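Local structure of histidine triad protein (Bacillus subtilis, 1Y23) at residues Tyr64-Ile75 with His100-Arg108. The protein belongs to the histidine triad (HIT) family, whose members typically hydrolyse or transfer nucleotides, and probably acts on a nucleotide substrate. Numbering follows the deposited sequence.
Sequences YFHAVPKIARAI and HYHMHIIPR. With ZN (zinc ion), chain G.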
ATOM      1  N   TYR B  64       9.841  -5.414   7.859  1.00 23.77           N
ATOM      2  CA  TYR B  64       8.802  -4.395   7.851  1.00 22.48           C
ATOM      3  C   TYR B  64       7.361  -4.808   7.598  1.00 23.20           C
ATOM      4  O   TYR B  64       6.498  -4.611   8.453  1.00 23.76           O
ATOM      5  CB  TYR B  64       9.145  -3.300   6.838  1.00 20.99           C
ATOM      6  CG  TYR B  64       8.051  -2.270   6.695  1.00 19.29           C
ATOM      7  CD1 TYR B  64       7.912  -1.238   7.618  1.00 19.66           C
ATOM      8  CD2 TYR B  64       7.112  -2.364   5.662  1.00 21.19           C
ATOM      9  CE1 TYR B  64       6.859  -0.322   7.522  1.00 21.72           C
ATOM     10  CE2 TYR B  64       6.052  -1.458   5.556  1.00 20.25           C
ATOM     11  CZ  TYR B  64       5.934  -0.436   6.492  1.00 21.61           C
ATOM     12  OH  TYR B  64       4.892   0.466   6.395  1.00 25.52           O
ATOM     13  N   PHE B  65       7.098  -5.369   6.422  1.00 23.72           N
ATOM     14  CA  PHE B  65       5.738  -5.724   6.029  1.00 25.00           C
ATOM     15  C   PHE B  65       4.896  -6.596   6.947  1.00 26.27           C
ATOM     16  O   PHE B  65       3.680  -6.423   6.995  1.00 25.19           O
ATOM     17  CB  PHE B  65       5.731  -6.353   4.632  1.00 26.08           C
ATOM     18  CG  PHE B  65       4.340  -6.539   4.067  1.00 29.56           C
ATOM     19  CD1 PHE B  65       3.537  -5.434   3.778  1.00 29.64           C
ATOM     20  CD2 PHE B  65       3.817  -7.811   3.860  1.00 28.78           C
ATOM     21  CE1 PHE B  65       2.236  -5.600   3.296  1.00 30.90           C
ATOM     22  CE2 PHE B  65       2.515  -7.985   3.378  1.00 30.57           C
ATOM     23  CZ  PHE B  65       1.726  -6.875   3.095  1.00 29.80           C
ATOM     24  N   HIS B  66       5.514  -7.536   7.658  1.00 26.65           N
ATOM     25  CA  HIS B  66       4.740  -8.411   8.529  1.00 26.89           C
ATOM     26  C   HIS B  66       3.901  -7.618   9.541  1.00 26.59           C
ATOM     27  O   HIS B  66       2.799  -8.035   9.918  1.00 28.26           O
ATOM     28  CB  HIS B  66       5.648  -9.406   9.268  1.00 28.25           C
ATOM     29  CG  HIS B  66       6.408  -8.802  10.404  1.00 28.14           C
ATOM     30  ND1 HIS B  66       7.651  -8.228  10.247  1.00 29.43           N
ATOM     31  CD2 HIS B  66       6.068  -8.616  11.702  1.00 28.40           C
ATOM     32  CE1 HIS B  66       8.042  -7.709  11.398  1.00 29.43           C
ATOM     33  NE2 HIS B  66       7.098  -7.929  12.297  1.00 28.41           N
ATOM     34  N   ALA B  67       4.409  -6.472   9.977  1.00 25.55           N
ATOM     35  CA  ALA B  67       3.681  -5.650  10.940  1.00 26.43           C
ATOM     36  C   ALA B  67       2.384  -5.048  10.368  1.00 27.26           C
ATOM     37  O   ALA B  67       1.422  -4.815  11.109  1.00 27.68           O
ATOM     38  CB  ALA B  67       4.583  -4.536  11.472  1.00 25.06           C
ATOM     39  N   VAL B  68       2.351  -4.810   9.058  1.00 26.65           N
ATOM     40  CA  VAL B  68       1.174  -4.226   8.418  1.00 25.70           C
ATOM     41  C   VAL B  68      -0.113  -5.029   8.647  1.00 26.08           C
ATOM     42  O   VAL B  68      -1.135  -4.477   9.063  1.00 26.44           O
ATOM     43  CB  VAL B  68       1.422  -4.032   6.894  1.00 25.00           C
ATOM     44  CG1 VAL B  68       0.125  -3.632   6.179  1.00 24.07           C
ATOM     45  CG2 VAL B  68       2.477  -2.956   6.694  1.00 22.01           C
ATOM     46  N   PRO B  69      -0.085  -6.341   8.377  1.00 25.93           N
ATOM     47  CA  PRO B  69      -1.290  -7.151   8.581  1.00 26.25           C
ATOM     48  C   PRO B  69      -1.720  -7.164  10.049  1.00 27.11           C
ATOM     49  O   PRO B  69      -2.908  -7.031  10.360  1.00 27.76           O
ATOM     50  CB  PRO B  69      -0.859  -8.531   8.089  1.00 25.11           C
ATOM     51  CG  PRO B  69       0.133  -8.197   7.006  1.00 24.11           C
ATOM     52  CD  PRO B  69       0.949  -7.116   7.671  1.00 25.19           C
ATOM     53  N   LYS B  70      -0.750  -7.314  10.945  1.00 26.01           N
ATOM     54  CA  LYS B  70      -1.038  -7.345  12.375  1.00 26.96           C
ATOM     55  C   LYS B  70      -1.737  -6.057  12.802  1.00 27.04           C
ATOM     56  O   LYS B  70      -2.794  -6.093  13.433  1.00 27.71           O
ATOM     57  CB  LYS B  70       0.252  -7.510  13.182  1.00 26.41           C
ATOM     58  CG  LYS B  70       1.031  -8.783  12.900  1.00 28.82           C
ATOM     59  CD  LYS B  70       2.330  -8.789  13.696  1.00 29.41           C
ATOM     60  CE  LYS B  70       3.024 -10.134  13.669  1.00 28.09           C
ATOM     61  NZ  LYS B  70       3.508 -10.498  12.330  1.00 28.94           N
ATOM     62  N   ILE B  71      -1.138  -4.925  12.458  1.00 27.28           N
ATOM     63  CA  ILE B  71      -1.704  -3.635  12.817  1.00 27.40           C
ATOM     64  C   ILE B  71      -3.073  -3.444  12.179  1.00 28.14           C
ATOM     65  O   ILE B  71      -3.995  -2.929  12.817  1.00 29.61           O
ATOM     66  CB  ILE B  71      -0.753  -2.493  12.409  1.00 26.05           C
ATOM     67  CG1 ILE B  71       0.565  -2.647  13.185  1.00 25.54           C
ATOM     68  CG2 ILE B  71      -1.386  -1.141  12.703  1.00 26.47           C
ATOM     69  CD1 ILE B  71       1.673  -1.689  12.769  1.00 21.12           C
ATOM     70  N   ALA B  72      -3.219  -3.870  10.929  1.00 28.38           N
ATOM     71  CA  ALA B  72      -4.503  -3.739  10.242  1.00 28.57           C
ATOM     72  C   ALA B  72      -5.602  -4.508  10.980  1.00 29.90           C
ATOM     73  O   ALA B  72      -6.693  -3.980  11.195  1.00 31.15           O
ATOM     74  CB  ALA B  72      -4.387  -4.236   8.806  1.00 28.36           C
ATOM     75  N   ARG B  73      -5.324  -5.753  11.365  1.00 30.75           N
ATOM     76  CA  ARG B  73      -6.320  -6.550  12.078  1.00 31.63           C
ATOM     77  C   ARG B  73      -6.661  -5.930  13.430  1.00 32.26           C
ATOM     78  O   ARG B  73      -7.809  -5.962  13.861  1.00 32.40           O
ATOM     79  CB  ARG B  73      -5.823  -7.976  12.304  1.00 30.27           C
ATOM     80  CG  ARG B  73      -5.923  -8.888  11.103  1.00 31.63           C
ATOM     81  CD  ARG B  73      -5.611 -10.320  11.519  1.00 31.43           C
ATOM     82  NE  ARG B  73      -4.272 -10.424  12.089  1.00 32.95           N
ATOM     83  CZ  ARG B  73      -3.178 -10.715  11.393  1.00 31.77           C
ATOM     84  NH1 ARG B  73      -3.268 -10.940  10.086  1.00 29.00           N
ATOM     85  NH2 ARG B  73      -1.996 -10.773  12.005  1.00 30.09           N
ATOM     86  N   ALA B  74      -5.653  -5.379  14.096  1.00 32.57           N
ATOM     87  CA  ALA B  74      -5.849  -4.755  15.395  1.00 33.52           C
ATOM     88  C   ALA B  74      -6.827  -3.594  15.271  1.00 34.61           C
ATOM     89  O   ALA B  74      -7.756  -3.461  16.070  1.00 34.13           O
ATOM     90  CB  ALA B  74      -4.520  -4.263  15.943  1.00 31.02           C
ATOM     91  N   ILE B  75      -6.622  -2.755  14.261  1.00 36.13           N
ATOM     92  CA  ILE B  75      -7.492  -1.606  14.044  1.00 36.77           C
ATOM     93  C   ILE B  75      -8.887  -2.057  13.657  1.00 36.49           C
ATOM     94  O   ILE B  75      -9.874  -1.464  14.091  1.00 37.66           O
ATOM     95  CB  ILE B  75      -6.945  -0.681  12.933  1.00 37.31           C
ATOM     96  CG1 ILE B  75      -5.630  -0.051  13.380  1.00 35.75           C
ATOM     97  CG2 ILE B  75      -7.957   0.408  12.612  1.00 37.56           C
ATOM     98  CD1 ILE B  75      -4.967   0.784  12.304  1.00 35.88           C
ATOM     99  N   HIS B 100      10.549   9.954   4.162  1.00 29.17           N
ATOM    100  CA  HIS B 100      10.883   8.772   4.959  1.00 28.12           C
ATOM    101  C   HIS B 100       9.714   7.841   4.662  1.00 26.74           C
ATOM    102  O   HIS B 100       8.560   8.210   4.873  1.00 25.62           O
ATOM    103  CB  HIS B 100      10.957   9.117   6.456  1.00 28.18           C
ATOM    104  CG  HIS B 100      11.433   7.988   7.325  1.00 30.38           C
ATOM    105  ND1 HIS B 100      12.123   8.193   8.502  1.00 29.03           N
ATOM    106  CD2 HIS B 100      11.288   6.643   7.208  1.00 30.23           C
ATOM    107  CE1 HIS B 100      12.380   7.029   9.072  1.00 28.17           C
ATOM    108  NE2 HIS B 100      11.884   6.074   8.310  1.00 27.99           N
ATOM    109  N   TYR B 101      10.011   6.649   4.149  1.00 25.57           N
ATOM    110  CA  TYR B 101       8.964   5.693   3.787  1.00 25.63           C
ATOM    111  C   TYR B 101       7.945   5.490   4.896  1.00 26.12           C
ATOM    112  O   TYR B 101       8.305   5.281   6.053  1.00 26.00           O
ATOM    113  CB  TYR B 101       9.565   4.326   3.409  1.00 23.60           C
ATOM    114  CG  TYR B 101       8.524   3.294   2.999  1.00 22.44           C
ATOM    115  CD1 TYR B 101       8.061   3.223   1.679  1.00 21.13           C
ATOM    116  CD2 TYR B 101       7.949   2.441   3.948  1.00 19.97           C
ATOM    117  CE1 TYR B 101       7.044   2.331   1.318  1.00 21.26           C
ATOM    118  CE2 TYR B 101       6.934   1.550   3.603  1.00 20.22           C
ATOM    119  CZ  TYR B 101       6.481   1.498   2.286  1.00 22.07           C
ATOM    120  OH  TYR B 101       5.461   0.635   1.940  1.00 17.46           O
ATOM    121  N   HIS B 102       6.670   5.558   4.528  1.00 26.19           N
ATOM    122  CA  HIS B 102       5.587   5.341   5.472  1.00 26.46           C
ATOM    123  C   HIS B 102       4.363   4.792   4.759  1.00 27.09           C
ATOM    124  O   HIS B 102       4.099   5.123   3.606  1.00 26.91           O
ATOM    125  CB  HIS B 102       5.221   6.630   6.232  1.00 25.35           C
ATOM    126  CG  HIS B 102       4.986   7.823   5.355  1.00 24.46           C
ATOM    127  ND1 HIS B 102       6.005   8.471   4.690  1.00 24.44           N
ATOM    128  CD2 HIS B 102       3.855   8.508   5.065  1.00 25.06           C
ATOM    129  CE1 HIS B 102       5.514   9.504   4.033  1.00 25.68           C
ATOM    130  NE2 HIS B 102       4.209   9.551   4.243  1.00 26.36           N
ATOM    131  N   MET B 103       3.634   3.933   5.459  1.00 28.55           N
ATOM    132  CA  MET B 103       2.429   3.320   4.929  1.00 28.47           C
ATOM    133  C   MET B 103       1.250   3.828   5.744  1.00 28.11           C
ATOM    134  O   MET B 103       1.306   3.839   6.973  1.00 27.00           O
ATOM    135  CB  MET B 103       2.515   1.800   5.068  1.00 31.92           C
ATOM    136  CG  MET B 103       1.279   1.054   4.604  1.00 34.38           C
ATOM    137  SD  MET B 103       1.317   0.681   2.837  1.00 42.43           S
ATOM    138  CE  MET B 103       1.787  -1.048   2.881  1.00 38.27           C
ATOM    139  N   HIS B 104       0.196   4.277   5.067  1.00 27.71           N
ATOM    140  CA  HIS B 104      -1.002   4.740   5.760  1.00 26.59           C
ATOM    141  C   HIS B 104      -1.956   3.565   5.892  1.00 27.14           C
ATOM    142  O   HIS B 104      -2.195   2.842   4.922  1.00 25.94           O
ATOM    143  CB  HIS B 104      -1.758   5.814   4.971  1.00 26.77           C
ATOM    144  CG  HIS B 104      -1.041   7.117   4.845  1.00 26.04           C
ATOM    145  ND1 HIS B 104      -0.233   7.421   3.769  1.00 27.50           N
ATOM    146  CD2 HIS B 104      -1.052   8.220   5.630  1.00 25.50           C
ATOM    147  CE1 HIS B 104       0.216   8.657   3.896  1.00 26.89           C
ATOM    148  NE2 HIS B 104      -0.266   9.164   5.017  1.00 26.15           N
ATOM    149  N   ILE B 105      -2.495   3.378   7.086  1.00 26.91           N
ATOM    150  CA  ILE B 105      -3.475   2.331   7.320  1.00 28.94           C
ATOM    151  C   ILE B 105      -4.754   3.095   7.623  1.00 29.24           C
ATOM    152  O   ILE B 105      -4.937   3.615   8.725  1.00 28.62           O
ATOM    153  CB  ILE B 105      -3.084   1.443   8.512  1.00 30.58           C
ATOM    154  CG1 ILE B 105      -1.786   0.697   8.173  1.00 31.20           C
ATOM    155  CG2 ILE B 105      -4.209   0.466   8.827  1.00 28.27           C
ATOM    156  CD1 ILE B 105      -1.363  -0.312   9.210  1.00 33.43           C
ATOM    157  N   ILE B 106      -5.634   3.176   6.633  1.00 29.36           N
ATOM    158  CA  ILE B 106      -6.858   3.942   6.791  1.00 29.20           C
ATOM    159  C   ILE B 106      -8.135   3.131   6.926  1.00 28.15           C
ATOM    160  O   ILE B 106      -8.593   2.500   5.979  1.00 27.52           O
ATOM    161  CB  ILE B 106      -7.013   4.936   5.625  1.00 29.27           C
ATOM    162  CG1 ILE B 106      -5.737   5.790   5.509  1.00 29.15           C
ATOM    163  CG2 ILE B 106      -8.223   5.827   5.857  1.00 30.22           C
ATOM    164  CD1 ILE B 106      -5.584   6.514   4.180  1.00 25.36           C
ATOM    165  N   PRO B 107      -8.718   3.120   8.132  1.00 29.22           N
ATOM    166  CA  PRO B 107      -9.959   2.374   8.346  1.00 30.41           C
ATOM    167  C   PRO B 107     -11.073   3.181   7.691  1.00 31.34           C
ATOM    168  O   PRO B 107     -11.002   4.412   7.636  1.00 31.17           O
ATOM    169  CB  PRO B 107     -10.076   2.331   9.868  1.00 29.46           C
ATOM    170  CG  PRO B 107      -9.476   3.639  10.275  1.00 28.14           C
ATOM    171  CD  PRO B 107      -8.249   3.730   9.391  1.00 28.20           C
ATOM    172  N   ARG B 108     -12.081   2.493   7.168  1.00 33.35           N
ATOM    173  CA  ARG B 108     -13.197   3.165   6.504  1.00 33.77           C
ATOM    174  C   ARG B 108     -14.495   2.951   7.272  1.00 34.68           C
ATOM    175  O   ARG B 108     -14.762   1.854   7.762  1.00 35.83           O
ATOM    176  CB  ARG B 108     -13.341   2.652   5.062  1.00 33.88           C
ATOM    177  CG  ARG B 108     -12.147   2.971   4.167  1.00 33.81           C
ATOM    178  CD  ARG B 108     -11.964   4.493   4.015  1.00 36.20           C
ATOM    179  NE  ARG B 108     -12.926   5.100   3.098  1.00 35.72           N
ATOM    180  CZ  ARG B 108     -12.943   4.895   1.782  1.00 37.92           C
ATOM    181  NH1 ARG B 108     -13.855   5.487   1.027  1.00 37.77           N
ATOM    182  NH2 ARG B 108     -12.042   4.106   1.213  1.00 37.67           N
TER
HETATM  183 ZN    ZN G1002      13.599   9.702   8.542  1.00 30.09          ZN
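Y64 and Y101 meet with the first torsion of each close to 180° (chi1 175° for Y64), each CG lying beside its own carbonyl carbon, and these side chains bring the two rings together as an offset edge-to-face pair. The edge of Y101 is turned to the face of Y64, with the planes at 85°. Y101 CE2 lies 3.6 Å from Y64 CZ. Beyond the ring, Y64 OH stands only 3.0 Å from M103 CB, which lies near the plane of the Y64 ring at its edge; the hydroxyl of this buried tyrosine forms a hydrogen bond with V44 O of strand 42-46. A leucine in place of Y64 would probably leave V44 O without this partner and open a gap beside M103 and the edge of Y101. Further along, the contact illustrates plain helix-on-sheet packing. I105, with CG1 anti to its carbonyl carbon, sends CD1 to I71 CG2 at 3.6 Å, the two side chains crossing at about a right angle, while its CG2 meets I75 CD1 at the same distance. I75 CG2 in turn lies 4.0 Å from P107 CB. The alternating histidines H100, H102 and H104 match the triad that names the HIT family; H102 ND1 donates to H100 O at 2.6 Å, and H100 ND1 binds zinc together with C7, C10 and H49. The axis of 67-75 runs within 25° of that of strand 103-108, 9.5 Å away at closest approach; helix 67-79, to which it belongs, covers one face of the antiparallel HIT-domain sheet, where 103-108 lies between strands 42-46 and 83-90.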